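Local coordinates for cytochrome C-type biogenesis protein ccmF (Thermus thermophilus, PDB 6ZMQ) that binds heme and, as a membrane-embedded heme lyase of cytochrome c maturation, probably attaches it to apocytochrome c, at residues A[302-305]-A[306-309]; A[323-326]-A[327-331]; A[333-336]-A[337-341]. All coordinates share one frame; numbering follows the deposited sequence.

Overall arrangement
The three contacts lie on two helices that follow each other in the chain, and they illustrate how the same i to i+4 bonding takes on different side-chain chemistry according to its place. Contact 1, nearest the middle of the chain, is the end of helix 288-307 and the start of the loop after it; it is the most buried, with four of eight touching residues buried against three and two. Contacts 2 and 3, on helix 325-345, lie farther out, each with one flank against the same phosphatidylethanolamine. Contact 1 touches contact 2 through Phe307 and Phe329, and contact 3 through Leu303, Leu304 and Phe333. Threonine hydroxyls mark contacts 1 and 3, whereas prolines and glycines shape contact 2.

Contact 1 of 3, residues A[302-305]-A[306-309]; sequences TLLG and TFLT
Leu304 and Phe307 meet side by side where helix 288-307 runs out, their side chains pointing the same way. The methyl CD1 of Leu304 reaches CD2 of Phe307 at 3.7 Å, approaching the ring obliquely. The phenyl group owes its place to CG standing anti to the backbone N (chi1 156°), beside the carbonyl carbon. The backbone bonds form the helical ladder: Phe307 N donates to Leu303 O at 3.0 Å, and Thr306 N to Thr302 O at 2.9 Å. The hydroxyl OG1 of Thr306 folds back toward the same turn, lying 2.6 Å from Thr302 O and 2.8 Å from Leu303 O, though its position is doubtful. One turn on, the ladder frays: Leu308 N makes a weak i to i+3 bond to Gly305 O at 3.5 Å. This is how a transmembrane helix passes into a loop, with Leu308 and Thr309 already beyond the helical path. Farther out, Thr302 OG1 bonds to Ala298 O. Thr302 and Leu303 pack on Phe197 of helix 185-213, Trp117 of helix 110-129 covers Leu303, Thr306 and Phe307, and helix 325-345 closes another flank, where the Phe307 ring stacks on Phe329.

Contact 2 of 3, residues A[323-326]-A[327-331]; sequences GPVG and PAFLG. With PTY (phosphatidylethanolamine), chain E.
Val325 turns CG2 anti to its backbone N, and Phe329, with chi1 near -90°, brings its ring alongside that methyl; the two side chains point the same way one turn apart. This is the first turn of transmembrane helix 325-345, a place where proline is well tolerated because the amides of a first helical turn have no carbonyl four residues back within the helix to bond. Pro327 illustrates the principle: lacking an amide hydrogen, it sits where none is needed, its CD 3.4 Å from Gly323 O. The regular ladder starts just beyond. Phe329 N donates to Val325 O at 3.0 Å, and Leu330 N follows with a 2.9 Å bond to Gly326 O. Val325 O also lies at the edge of the Phe329 ring, close to its plane; the one carbonyl thus borders the amide and the phenyl group of the same residue. The ring itself belongs to an aromatic cluster in the protein interior, edge-to-face with Phe151 and meeting Trp117. Another flank of the turn is given to phosphatidylethanolamine: Pro324 CB approaches the lipid's O14 beside its phosphorus, at 3.8 Å, and an acyl chain continues along Ala328 toward Gly331. At Gly331 the lack of a side chain matters, since a beta carbon there would probably come too close to C13 of the lipid. On the protein side, the apolar pair closes with Val325 CG2 resting 3.8 Å from Phe329 CE1.

Contact 3 of 3, residues A[333-336]-A[337-341]; sequences FLFA and TGLGL. With PTY (phosphatidylethanolamine), chain E.
A phosphatidylethanolamine groove runs along one flank of helix 325-345, and Phe335 and Leu339, a turn apart, form part of its wall. Phe335 has CG anti to the backbone N (chi1 176°), which carries the ring out to the acyl chain: lipid C20 lies over one face, displaced toward the rim, while CZ comes within 3.6 Å of lipid C23. Leu339 continues the same wall, its CD1 3.7 Å from lipid C28 and its CD2 4.2 Å from Phe335 CE2. On another flank Thr337 grips Phe333 O twice, through N at 3.0 Å and OG1 at 2.6 Å, the two donors arriving from opposite faces of the carbonyl plane. OG1 also stands over one face of the Phe333 ring, toward its rim. With a valine in place of Thr337, the second grip on Phe333 O would probably be lost, leaving that carbonyl with the backbone N-H of the two and the ring without its hydroxyl neighbour. Phe333 packs on Leu303 and Leu304, and Ala336 O accepts from Gly340 N and Tyr204 OH. A threonine hydroxyl returned to the i-4 carbonyl is a familiar way to satisfy polar side chains in transmembrane helices.

Contact 1 of 3, residues A[302-305]-A[306-309]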
ATOM      1  N   THR A 302      -7.118   6.440  -1.549  1.00 66.08           N
ATOM      2  CA  THR A 302      -6.741   5.505  -0.493  1.00 50.91           C
ATOM      3  C   THR A 302      -7.962   4.952   0.227  1.00 42.77           C
ATOM      4  O   THR A 302      -7.931   3.801   0.673  1.00 45.33           O
ATOM      5  CB  THR A 302      -5.790   6.166   0.511  1.00 40.63           C
ATOM      6  OG1 THR A 302      -4.677   6.735  -0.181  1.00 52.24           O
ATOM      7  CG2 THR A 302      -5.244   5.120   1.469  1.00 27.26           C
ATOM      8  N   LEU A 303      -9.044   5.740   0.314  1.00 33.07           N
ATOM      9  CA  LEU A 303     -10.330   5.235   0.804  1.00 35.86           C
ATOM     10  C   LEU A 303     -10.847   4.082  -0.049  1.00 53.49           C
ATOM     11  O   LEU A 303     -11.107   2.980   0.455  1.00 64.28           O
ATOM     12  CB  LEU A 303     -11.376   6.351   0.839  1.00 29.44           C
ATOM     13  CG  LEU A 303     -12.788   5.805   1.102  1.00 37.27           C
ATOM     14  CD1 LEU A 303     -13.016   5.406   2.567  1.00 57.03           C
ATOM     15  CD2 LEU A 303     -13.836   6.753   0.583  1.00 45.75           C
ATOM     16  N   LEU A 304     -10.984   4.329  -1.357  1.00 53.16           N
ATOM     17  CA  LEU A 304     -11.559   3.316  -2.236  1.00 42.11           C
ATOM     18  C   LEU A 304     -10.595   2.155  -2.484  1.00 41.33           C
ATOM     19  O   LEU A 304     -11.024   1.072  -2.898  1.00 44.03           O
ATOM     20  CB  LEU A 304     -12.011   3.957  -3.553  1.00 44.09           C
ATOM     21  CG  LEU A 304     -13.317   3.436  -4.187  1.00 55.24           C
ATOM     22  CD1 LEU A 304     -14.339   3.001  -3.129  1.00 57.70           C
ATOM     23  CD2 LEU A 304     -13.959   4.475  -5.122  1.00 66.78           C
ATOM     24  N   GLY A 305      -9.298   2.357  -2.244  1.00 51.55           N
ATOM     25  CA  GLY A 305      -8.356   1.252  -2.282  1.00 59.69           C
ATOM     26  C   GLY A 305      -8.371   0.412  -1.022  1.00 68.09           C
ATOM     27  O   GLY A 305      -8.124  -0.796  -1.078  1.00 78.09           O
ATOM     28  N   THR A 306      -8.638   1.031   0.133  1.00 57.79           N
ATOM     29  CA  THR A 306      -8.657   0.255   1.367  1.00 56.27           C
ATOM     30  C   THR A 306      -9.965  -0.509   1.506  1.00 59.18           C
ATOM     31  O   THR A 306     -10.003  -1.567   2.143  1.00 72.47           O
ATOM     32  CB  THR A 306      -8.464   1.153   2.587  1.00 60.72           C
ATOM     33  OG1 THR A 306      -9.198   2.367   2.417  1.00 80.15           O
ATOM     34  CG2 THR A 306      -7.012   1.527   2.737  1.00 49.58           C
ATOM     35  N   PHE A 307     -11.051   0.026   0.936  1.00 53.81           N
ATOM     36  CA  PHE A 307     -12.318  -0.697   0.927  1.00 60.60           C
ATOM     37  C   PHE A 307     -12.274  -1.911  -0.000  1.00 63.61           C
ATOM     38  O   PHE A 307     -12.960  -2.908   0.265  1.00 69.50           O
ATOM     39  CB  PHE A 307     -13.441   0.281   0.545  1.00 70.21           C
ATOM     40  CG  PHE A 307     -14.673  -0.359  -0.043  1.00 70.23           C
ATOM     41  CD1 PHE A 307     -15.551  -1.076   0.758  1.00 64.85           C
ATOM     42  CD2 PHE A 307     -14.978  -0.197  -1.385  1.00 68.29           C
ATOM     43  CE1 PHE A 307     -16.695  -1.651   0.223  1.00 57.44           C
ATOM     44  CE2 PHE A 307     -16.125  -0.768  -1.930  1.00 59.49           C
ATOM     45  CZ  PHE A 307     -16.981  -1.498  -1.122  1.00 57.80           C
ATOM     46  N   LEU A 308     -11.432  -1.891  -1.030  1.00 64.94           N
ATOM     47  CA  LEU A 308     -11.476  -2.926  -2.053  1.00 56.46           C
ATOM     48  C   LEU A 308     -10.132  -3.632  -2.199  1.00 69.69           C
ATOM     49  O   LEU A 308      -9.708  -3.956  -3.311  1.00 80.85           O
ATOM     50  CB  LEU A 308     -11.908  -2.351  -3.400  1.00 45.84           C
ATOM     51  CG  LEU A 308     -13.401  -2.275  -3.722  1.00 48.38           C
ATOM     52  CD1 LEU A 308     -13.603  -1.398  -4.954  1.00 50.10           C
ATOM     53  CD2 LEU A 308     -14.028  -3.651  -3.888  1.00 50.06           C
ATOM     54  N   THR A 309      -9.437  -3.895  -1.092  1.00 71.71           N
ATOM     55  CA  THR A 309      -8.248  -4.734  -1.181  1.00 73.89           C
ATOM     56  C   THR A 309      -8.620  -6.216  -1.171  1.00 76.96           C
ATOM     57  O   THR A 309      -9.794  -6.589  -1.264  1.00 80.39           O
ATOM     58  CB  THR A 309      -7.241  -4.421  -0.071  1.00 70.65           C
ATOM     59  OG1 THR A 309      -7.919  -4.114   1.151  1.00 75.72           O
ATOM     60  CG2 THR A 309      -6.331  -3.281  -0.483  1.00 60.47           C
TER

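Contact 2 of 3, residues A[323-326]-A[327-331]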
ATOM      1  N   GLY A 323     -22.835  -6.076  -1.091  1.00 78.98           N
ATOM      2  CA  GLY A 323     -24.203  -5.715  -0.771  1.00 73.75           C
ATOM      3  C   GLY A 323     -24.439  -4.215  -0.682  1.00 73.12           C
ATOM      4  O   GLY A 323     -24.084  -3.477  -1.600  1.00 75.57           O
ATOM      5  N   PRO A 324     -25.052  -3.754   0.405  1.00 74.99           N
ATOM      6  CA  PRO A 324     -25.347  -2.320   0.551  1.00 73.55           C
ATOM      7  C   PRO A 324     -24.306  -1.500   1.307  1.00 64.02           C
ATOM      8  O   PRO A 324     -24.615  -0.368   1.690  1.00 59.94           O
ATOM      9  CB  PRO A 324     -26.678  -2.347   1.313  1.00 75.72           C
ATOM     10  CG  PRO A 324     -26.586  -3.567   2.166  1.00 76.56           C
ATOM     11  CD  PRO A 324     -25.703  -4.555   1.460  1.00 74.41           C
ATOM     12  N   VAL A 325     -23.093  -2.009   1.527  1.00 58.39           N
ATOM     13  CA  VAL A 325     -22.038  -1.226   2.178  1.00 50.95           C
ATOM     14  C   VAL A 325     -21.238  -0.423   1.148  1.00 52.87           C
ATOM     15  O   VAL A 325     -20.868   0.736   1.390  1.00 68.71           O
ATOM     16  CB  VAL A 325     -21.152  -2.175   3.030  1.00 53.92           C
ATOM     17  CG1 VAL A 325     -20.589  -3.318   2.190  1.00 65.63           C
ATOM     18  CG2 VAL A 325     -20.024  -1.446   3.772  1.00 50.22           C
ATOM     19  N   GLY A 326     -21.017  -1.025  -0.023  1.00 47.45           N
ATOM     20  CA  GLY A 326     -20.531  -0.365  -1.218  1.00 51.22           C
ATOM     21  C   GLY A 326     -21.219   0.924  -1.661  1.00 57.73           C
ATOM     22  O   GLY A 326     -20.536   1.867  -2.074  1.00 64.77           O
ATOM     23  N   PRO A 327     -22.570   0.978  -1.646  1.00 57.04           N
ATOM     24  CA  PRO A 327     -23.249   2.285  -1.789  1.00 55.57           C
ATOM     25  C   PRO A 327     -22.830   3.347  -0.776  1.00 52.18           C
ATOM     26  O   PRO A 327     -22.649   4.512  -1.162  1.00 52.29           O
ATOM     27  CB  PRO A 327     -24.732   1.913  -1.634  1.00 62.36           C
ATOM     28  CG  PRO A 327     -24.820   0.553  -2.204  1.00 59.04           C
ATOM     29  CD  PRO A 327     -23.510  -0.133  -1.929  1.00 59.97           C
ATOM     30  N   ALA A 328     -22.638   2.971   0.495  1.00 52.57           N
ATOM     31  CA  ALA A 328     -22.225   3.936   1.514  1.00 59.54           C
ATOM     32  C   ALA A 328     -20.801   4.418   1.274  1.00 62.61           C
ATOM     33  O   ALA A 328     -20.507   5.615   1.407  1.00 68.49           O
ATOM     34  CB  ALA A 328     -22.362   3.327   2.910  1.00 63.65           C
ATOM     35  N   PHE A 329     -19.906   3.499   0.894  1.00 54.29           N
ATOM     36  CA  PHE A 329     -18.528   3.887   0.608  1.00 51.43           C
ATOM     37  C   PHE A 329     -18.423   4.713  -0.671  1.00 58.01           C
ATOM     38  O   PHE A 329     -17.579   5.613  -0.750  1.00 60.86           O
ATOM     39  CB  PHE A 329     -17.643   2.646   0.525  1.00 53.03           C
ATOM     40  CG  PHE A 329     -17.042   2.267   1.843  1.00 54.72           C
ATOM     41  CD1 PHE A 329     -17.730   1.433   2.715  1.00 51.20           C
ATOM     42  CD2 PHE A 329     -15.830   2.809   2.248  1.00 59.98           C
ATOM     43  CE1 PHE A 329     -17.192   1.096   3.947  1.00 47.46           C
ATOM     44  CE2 PHE A 329     -15.293   2.490   3.479  1.00 59.30           C
ATOM     45  CZ  PHE A 329     -15.973   1.627   4.329  1.00 51.93           C
ATOM     46  N   LEU A 330     -19.302   4.460  -1.651  1.00 57.87           N
ATOM     47  CA  LEU A 330     -19.342   5.277  -2.861  1.00 59.09           C
ATOM     48  C   LEU A 330     -19.824   6.693  -2.556  1.00 51.69           C
ATOM     49  O   LEU A 330     -19.249   7.668  -3.060  1.00 44.08           O
ATOM     50  CB  LEU A 330     -20.230   4.599  -3.911  1.00 68.97           C
ATOM     51  CG  LEU A 330     -20.476   5.218  -5.291  1.00 69.52           C
ATOM     52  CD1 LEU A 330     -20.400   4.142  -6.355  1.00 72.18           C
ATOM     53  CD2 LEU A 330     -21.845   5.884  -5.341  1.00 70.16           C
ATOM     54  N   GLY A 331     -20.859   6.817  -1.713  1.00 56.11           N
ATOM     55  CA  GLY A 331     -21.305   8.133  -1.268  1.00 55.64           C
ATOM     56  C   GLY A 331     -20.266   8.881  -0.449  1.00 50.01           C
ATOM     57  O   GLY A 331     -20.124  10.101  -0.574  1.00 50.88           O
TER
HETATM   58  C1  PTY E 704     -29.676   1.666   1.833  1.00112.70           C
HETATM   59  C2  PTY E 704     -33.244  -2.711  -2.565  1.00 95.83           C
HETATM   60  C3  PTY E 704     -31.823  -2.161  -2.692  1.00 97.08           C
HETATM   61  O4  PTY E 704     -29.070   0.973   2.886  1.00108.88           O
HETATM   62  C5  PTY E 704     -28.571   0.682  -0.220  1.00104.98           C
HETATM   63  C6  PTY E 704     -28.717   1.933   0.667  1.00106.78           C
HETATM   64  O7  PTY E 704     -27.461   2.413   1.119  1.00103.46           O
HETATM   65  C8  PTY E 704     -27.281   3.819   1.082  1.00 92.46           C
HETATM   66  O10 PTY E 704     -28.189   4.515   0.774  1.00100.69           O
HETATM   67  C11 PTY E 704     -25.930   4.478   1.425  1.00 77.64           C
HETATM   68  C12 PTY E 704     -26.015   6.018   1.502  1.00 63.40           C
HETATM   69  C13 PTY E 704     -24.658   6.715   1.260  1.00 48.74           C
HETATM   70  C14 PTY E 704     -24.368   7.871   2.231  1.00 42.70           C
HETATM   71  C15 PTY E 704     -22.865   8.023   2.516  1.00 41.10           C
HETATM   72  C16 PTY E 704     -22.445   9.472   2.825  1.00 39.15           C
HETATM   73  C17 PTY E 704     -21.800   9.566   4.218  1.00 35.49           C
HETATM   74  C18 PTY E 704     -20.771  10.701   4.337  1.00 35.78           C
HETATM   75  C19 PTY E 704     -20.335  10.878   5.797  1.00 43.34           C
HETATM   76  C20 PTY E 704     -19.594  12.208   5.990  1.00 50.54           C
HETATM   77  C21 PTY E 704     -19.663  12.669   7.450  1.00 54.65           C
HETATM   78  C22 PTY E 704     -19.880  14.186   7.539  1.00 65.92           C
HETATM   79  C23 PTY E 704     -18.553  14.938   7.391  1.00 76.57           C
HETATM   80  C24 PTY E 704     -18.757  16.440   7.625  1.00 68.70           C
HETATM   81  C25 PTY E 704     -17.424  17.191   7.702  1.00 55.34           C
HETATM   82  C26 PTY E 704     -17.340  18.229   6.581  1.00 42.70           C
HETATM   83  C27 PTY E 704     -16.630  19.492   7.066  1.00 36.68           C
HETATM   84  C28 PTY E 704     -16.128  20.259   5.846  1.00 31.52           C
HETATM   85  C29 PTY E 704     -15.947  21.739   6.167  1.00 29.06           C
HETATM   86  C30 PTY E 704     -29.690   1.228   4.116  1.00 97.46           C
HETATM   87  C31 PTY E 704     -29.342   2.503   4.886  1.00 84.74           C
HETATM   88  O30 PTY E 704     -30.493   0.471   4.552  1.00 95.70           O
HETATM   89  C32 PTY E 704     -27.822   2.614   5.019  1.00 71.14           C
HETATM   90  C33 PTY E 704     -27.405   3.989   5.548  1.00 59.33           C
HETATM   91  C34 PTY E 704     -25.913   3.972   5.892  1.00 53.13           C
HETATM   92  C35 PTY E 704     -25.462   5.361   6.351  1.00 52.38           C
HETATM   93  C36 PTY E 704     -24.269   5.261   7.303  1.00 58.17           C
HETATM   94  C37 PTY E 704     -24.275   6.456   8.257  1.00 73.52           C
HETATM   95  C38 PTY E 704     -22.995   7.271   8.073  1.00 68.82           C
HETATM   96  C39 PTY E 704     -23.059   8.582   8.860  1.00 74.54           C
HETATM   97  C40 PTY E 704     -23.292   9.745   7.896  1.00 83.29           C
HETATM   98  C41 PTY E 704     -23.035  11.090   8.579  1.00 79.67           C
HETATM   99  C42 PTY E 704     -24.336  11.628   9.172  1.00 63.56           C
HETATM  100  C43 PTY E 704     -24.232  13.142   9.335  1.00 51.60           C
HETATM  101  C44 PTY E 704     -24.012  13.456  10.811  1.00 44.85           C
HETATM  102  P1  PTY E 704     -30.903  -0.333  -1.057  0.38109.61           P
HETATM  103  O11 PTY E 704     -31.300  -1.893  -1.420  1.00102.80           O
HETATM  104  O12 PTY E 704     -30.634   0.422  -2.337  1.00113.21           O
HETATM  105  O13 PTY E 704     -32.093   0.298  -0.377  1.00116.29           O
HETATM  106  O14 PTY E 704     -29.604  -0.258  -0.031  1.00106.10           O
HETATM  107  N1  PTY E 704     -34.157  -1.855  -3.302  1.00 96.14           N

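Contact 3 of 3, residues A[333-336]-A[337-341]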
ATOM      1  N   PHE A 333     -16.920   8.459  -0.751  1.00 47.43           N
ATOM      2  CA  PHE A 333     -15.891   8.834  -1.728  1.00 36.82           C
ATOM      3  C   PHE A 333     -16.292  10.079  -2.511  1.00 43.45           C
ATOM      4  O   PHE A 333     -15.469  10.986  -2.733  1.00 51.89           O
ATOM      5  CB  PHE A 333     -15.645   7.648  -2.677  1.00 39.52           C
ATOM      6  CG  PHE A 333     -14.728   7.950  -3.852  1.00 44.67           C
ATOM      7  CD1 PHE A 333     -13.351   7.882  -3.691  1.00 54.54           C
ATOM      8  CD2 PHE A 333     -15.234   8.266  -5.118  1.00 48.88           C
ATOM      9  CE1 PHE A 333     -12.491   8.140  -4.752  1.00 60.53           C
ATOM     10  CE2 PHE A 333     -14.379   8.537  -6.178  1.00 55.26           C
ATOM     11  CZ  PHE A 333     -13.005   8.470  -5.992  1.00 59.14           C
ATOM     12  N   LEU A 334     -17.548  10.094  -2.988  1.00 54.64           N
ATOM     13  CA  LEU A 334     -18.108  11.243  -3.695  1.00 46.07           C
ATOM     14  C   LEU A 334     -18.102  12.489  -2.823  1.00 45.59           C
ATOM     15  O   LEU A 334     -17.747  13.578  -3.295  1.00 53.19           O
ATOM     16  CB  LEU A 334     -19.534  10.917  -4.146  1.00 42.75           C
ATOM     17  CG  LEU A 334     -19.710  10.145  -5.452  1.00 45.29           C
ATOM     18  CD1 LEU A 334     -21.180   9.860  -5.735  1.00 52.15           C
ATOM     19  CD2 LEU A 334     -19.089  10.921  -6.588  1.00 42.49           C
ATOM     20  N   PHE A 335     -18.439  12.327  -1.533  1.00 38.09           N
ATOM     21  CA  PHE A 335     -18.407  13.431  -0.575  1.00 44.00           C
ATOM     22  C   PHE A 335     -16.994  13.977  -0.382  1.00 45.73           C
ATOM     23  O   PHE A 335     -16.795  15.199  -0.393  1.00 38.65           O
ATOM     24  CB  PHE A 335     -19.012  12.953   0.753  1.00 54.90           C
ATOM     25  CG  PHE A 335     -18.951  13.962   1.868  1.00 60.62           C
ATOM     26  CD1 PHE A 335     -19.907  14.964   1.956  1.00 59.64           C
ATOM     27  CD2 PHE A 335     -17.945  13.906   2.832  1.00 65.60           C
ATOM     28  CE1 PHE A 335     -19.859  15.898   2.974  1.00 64.04           C
ATOM     29  CE2 PHE A 335     -17.886  14.837   3.842  1.00 65.22           C
ATOM     30  CZ  PHE A 335     -18.846  15.834   3.916  1.00 67.86           C
ATOM     31  N   ALA A 336     -16.006  13.084  -0.237  1.00 47.97           N
ATOM     32  CA  ALA A 336     -14.622  13.486   0.031  1.00 49.88           C
ATOM     33  C   ALA A 336     -14.000  14.242  -1.146  1.00 53.39           C
ATOM     34  O   ALA A 336     -13.456  15.352  -0.972  1.00 62.80           O
ATOM     35  CB  ALA A 336     -13.784  12.257   0.388  1.00 49.84           C
ATOM     36  N   THR A 337     -14.043  13.633  -2.349  1.00 45.15           N
ATOM     37  CA  THR A 337     -13.548  14.300  -3.560  1.00 46.16           C
ATOM     38  C   THR A 337     -14.292  15.597  -3.865  1.00 62.52           C
ATOM     39  O   THR A 337     -13.653  16.604  -4.221  1.00 75.45           O
ATOM     40  CB  THR A 337     -13.609  13.369  -4.784  1.00 41.97           C
ATOM     41  OG1 THR A 337     -14.772  12.533  -4.728  1.00 54.17           O
ATOM     42  CG2 THR A 337     -12.336  12.568  -4.976  1.00 38.00           C
ATOM     43  N   GLY A 338     -15.624  15.605  -3.692  1.00 57.91           N
ATOM     44  CA  GLY A 338     -16.400  16.798  -3.977  1.00 47.06           C
ATOM     45  C   GLY A 338     -16.103  17.929  -3.016  1.00 45.93           C
ATOM     46  O   GLY A 338     -16.000  19.083  -3.425  1.00 57.80           O
ATOM     47  N   LEU A 339     -15.895  17.599  -1.737  1.00 39.28           N
ATOM     48  CA  LEU A 339     -15.612  18.616  -0.727  1.00 32.78           C
ATOM     49  C   LEU A 339     -14.243  19.258  -0.931  1.00 44.07           C
ATOM     50  O   LEU A 339     -14.142  20.499  -0.977  1.00 65.93           O
ATOM     51  CB  LEU A 339     -15.721  17.987   0.662  1.00 37.87           C
ATOM     52  CG  LEU A 339     -15.043  18.660   1.852  1.00 49.43           C
ATOM     53  CD1 LEU A 339     -15.762  19.956   2.186  1.00 56.92           C
ATOM     54  CD2 LEU A 339     -14.992  17.730   3.061  1.00 59.21           C
ATOM     55  N   GLY A 340     -13.196  18.434  -1.096  1.00 43.17           N
ATOM     56  CA  GLY A 340     -11.856  18.982  -1.281  1.00 45.25           C
ATOM     57  C   GLY A 340     -11.692  19.756  -2.579  1.00 47.96           C
ATOM     58  O   GLY A 340     -11.154  20.872  -2.595  1.00 51.93           O
ATOM     59  N   LEU A 341     -12.207  19.210  -3.685  1.00 45.91           N
ATOM     60  CA  LEU A 341     -12.052  19.924  -4.946  1.00 44.06           C
ATOM     61  C   LEU A 341     -13.063  21.054  -5.107  1.00 50.61           C
ATOM     62  O   LEU A 341     -12.801  21.982  -5.871  1.00 54.22           O
ATOM     63  CB  LEU A 341     -12.100  18.926  -6.106  1.00 36.95           C
ATOM     64  CG  LEU A 341     -11.026  17.825  -6.014  1.00 35.80           C
ATOM     65  CD1 LEU A 341     -10.933  17.037  -7.299  1.00 36.83           C
ATOM     66  CD2 LEU A 341      -9.635  18.394  -5.680  1.00 39.73           C
TER
HETATM   67  C1  PTY E 704     -29.676   1.666   1.833  1.00112.70           C
HETATM   68  C2  PTY E 704     -33.244  -2.711  -2.565  1.00 95.83           C
HETATM   69  C3  PTY E 704     -31.823  -2.161  -2.692  1.00 97.08           C
HETATM   70  O4  PTY E 704     -29.070   0.973   2.886  1.00108.88           O
HETATM   71  C5  PTY E 704     -28.571   0.682  -0.220  1.00104.98           C
HETATM   72  C6  PTY E 704     -28.717   1.933   0.667  1.00106.78           C
HETATM   73  O7  PTY E 704     -27.461   2.413   1.119  1.00103.46           O
HETATM   74  C8  PTY E 704     -27.281   3.819   1.082  1.00 92.46           C
HETATM   75  O10 PTY E 704     -28.189   4.515   0.774  1.00100.69           O
HETATM   76  C11 PTY E 704     -25.930   4.478   1.425  1.00 77.64           C
HETATM   77  C12 PTY E 704     -26.015   6.018   1.502  1.00 63.40           C
HETATM   78  C13 PTY E 704     -24.658   6.715   1.260  1.00 48.74           C
HETATM   79  C14 PTY E 704     -24.368   7.871   2.231  1.00 42.70           C
HETATM   80  C15 PTY E 704     -22.865   8.023   2.516  1.00 41.10           C
HETATM   81  C16 PTY E 704     -22.445   9.472   2.825  1.00 39.15           C
HETATM   82  C17 PTY E 704     -21.800   9.566   4.218  1.00 35.49           C
HETATM   83  C18 PTY E 704     -20.771  10.701   4.337  1.00 35.78           C
HETATM   84  C19 PTY E 704     -20.335  10.878   5.797  1.00 43.34           C
HETATM   85  C20 PTY E 704     -19.594  12.208   5.990  1.00 50.54           C
HETATM   86  C21 PTY E 704     -19.663  12.669   7.450  1.00 54.65           C
HETATM   87  C22 PTY E 704     -19.880  14.186   7.539  1.00 65.92           C
HETATM   88  C23 PTY E 704     -18.553  14.938   7.391  1.00 76.57           C
HETATM   89  C24 PTY E 704     -18.757  16.440   7.625  1.00 68.70           C
HETATM   90  C25 PTY E 704     -17.424  17.191   7.702  1.00 55.34           C
HETATM   91  C26 PTY E 704     -17.340  18.229   6.581  1.00 42.70           C
HETATM   92  C27 PTY E 704     -16.630  19.492   7.066  1.00 36.68           C
HETATM   93  C28 PTY E 704     -16.128  20.259   5.846  1.00 31.52           C
HETATM   94  C29 PTY E 704     -15.947  21.739   6.167  1.00 29.06           C
HETATM   95  C30 PTY E 704     -29.690   1.228   4.116  1.00 97.46           C
HETATM   96  C31 PTY E 704     -29.342   2.503   4.886  1.00 84.74           C
HETATM   97  O30 PTY E 704     -30.493   0.471   4.552  1.00 95.70           O
HETATM   98  C32 PTY E 704     -27.822   2.614   5.019  1.00 71.14           C
HETATM   99  C33 PTY E 704     -27.405   3.989   5.548  1.00 59.33           C
HETATM  100  C34 PTY E 704     -25.913   3.972   5.892  1.00 53.13           C
HETATM  101  C35 PTY E 704     -25.462   5.361   6.351  1.00 52.38           C
HETATM  102  C36 PTY E 704     -24.269   5.261   7.303  1.00 58.17           C
HETATM  103  C37 PTY E 704     -24.275   6.456   8.257  1.00 73.52           C
HETATM  104  C38 PTY E 704     -22.995   7.271   8.073  1.00 68.82           C
HETATM  105  C39 PTY E 704     -23.059   8.582   8.860  1.00 74.54           C
HETATM  106  C40 PTY E 704     -23.292   9.745   7.896  1.00 83.29           C
HETATM  107  C41 PTY E 704     -23.035  11.090   8.579  1.00 79.67           C
HETATM  108  C42 PTY E 704     -24.336  11.628   9.172  1.00 63.56           C
HETATM  109  C43 PTY E 704     -24.232  13.142   9.335  1.00 51.60           C
HETATM  110  C44 PTY E 704     -24.012  13.456  10.811  1.00 44.85           C
HETATM  111  P1  PTY E 704     -30.903  -0.333  -1.057  0.38109.61           P
HETATM  112  O11 PTY E 704     -31.300  -1.893  -1.420  1.00102.80           O
HETATM  113  O12 PTY E 704     -30.634   0.422  -2.337  1.00113.21           O
HETATM  114  O13 PTY E 704     -32.093   0.298  -0.377  1.00116.29           O
HETATM  115  O14 PTY E 704     -29.604  -0.258  -0.031  1.00106.10           O
HETATM  116  N1  PTY E 704     -34.157  -1.855  -3.302  1.00 96.14           N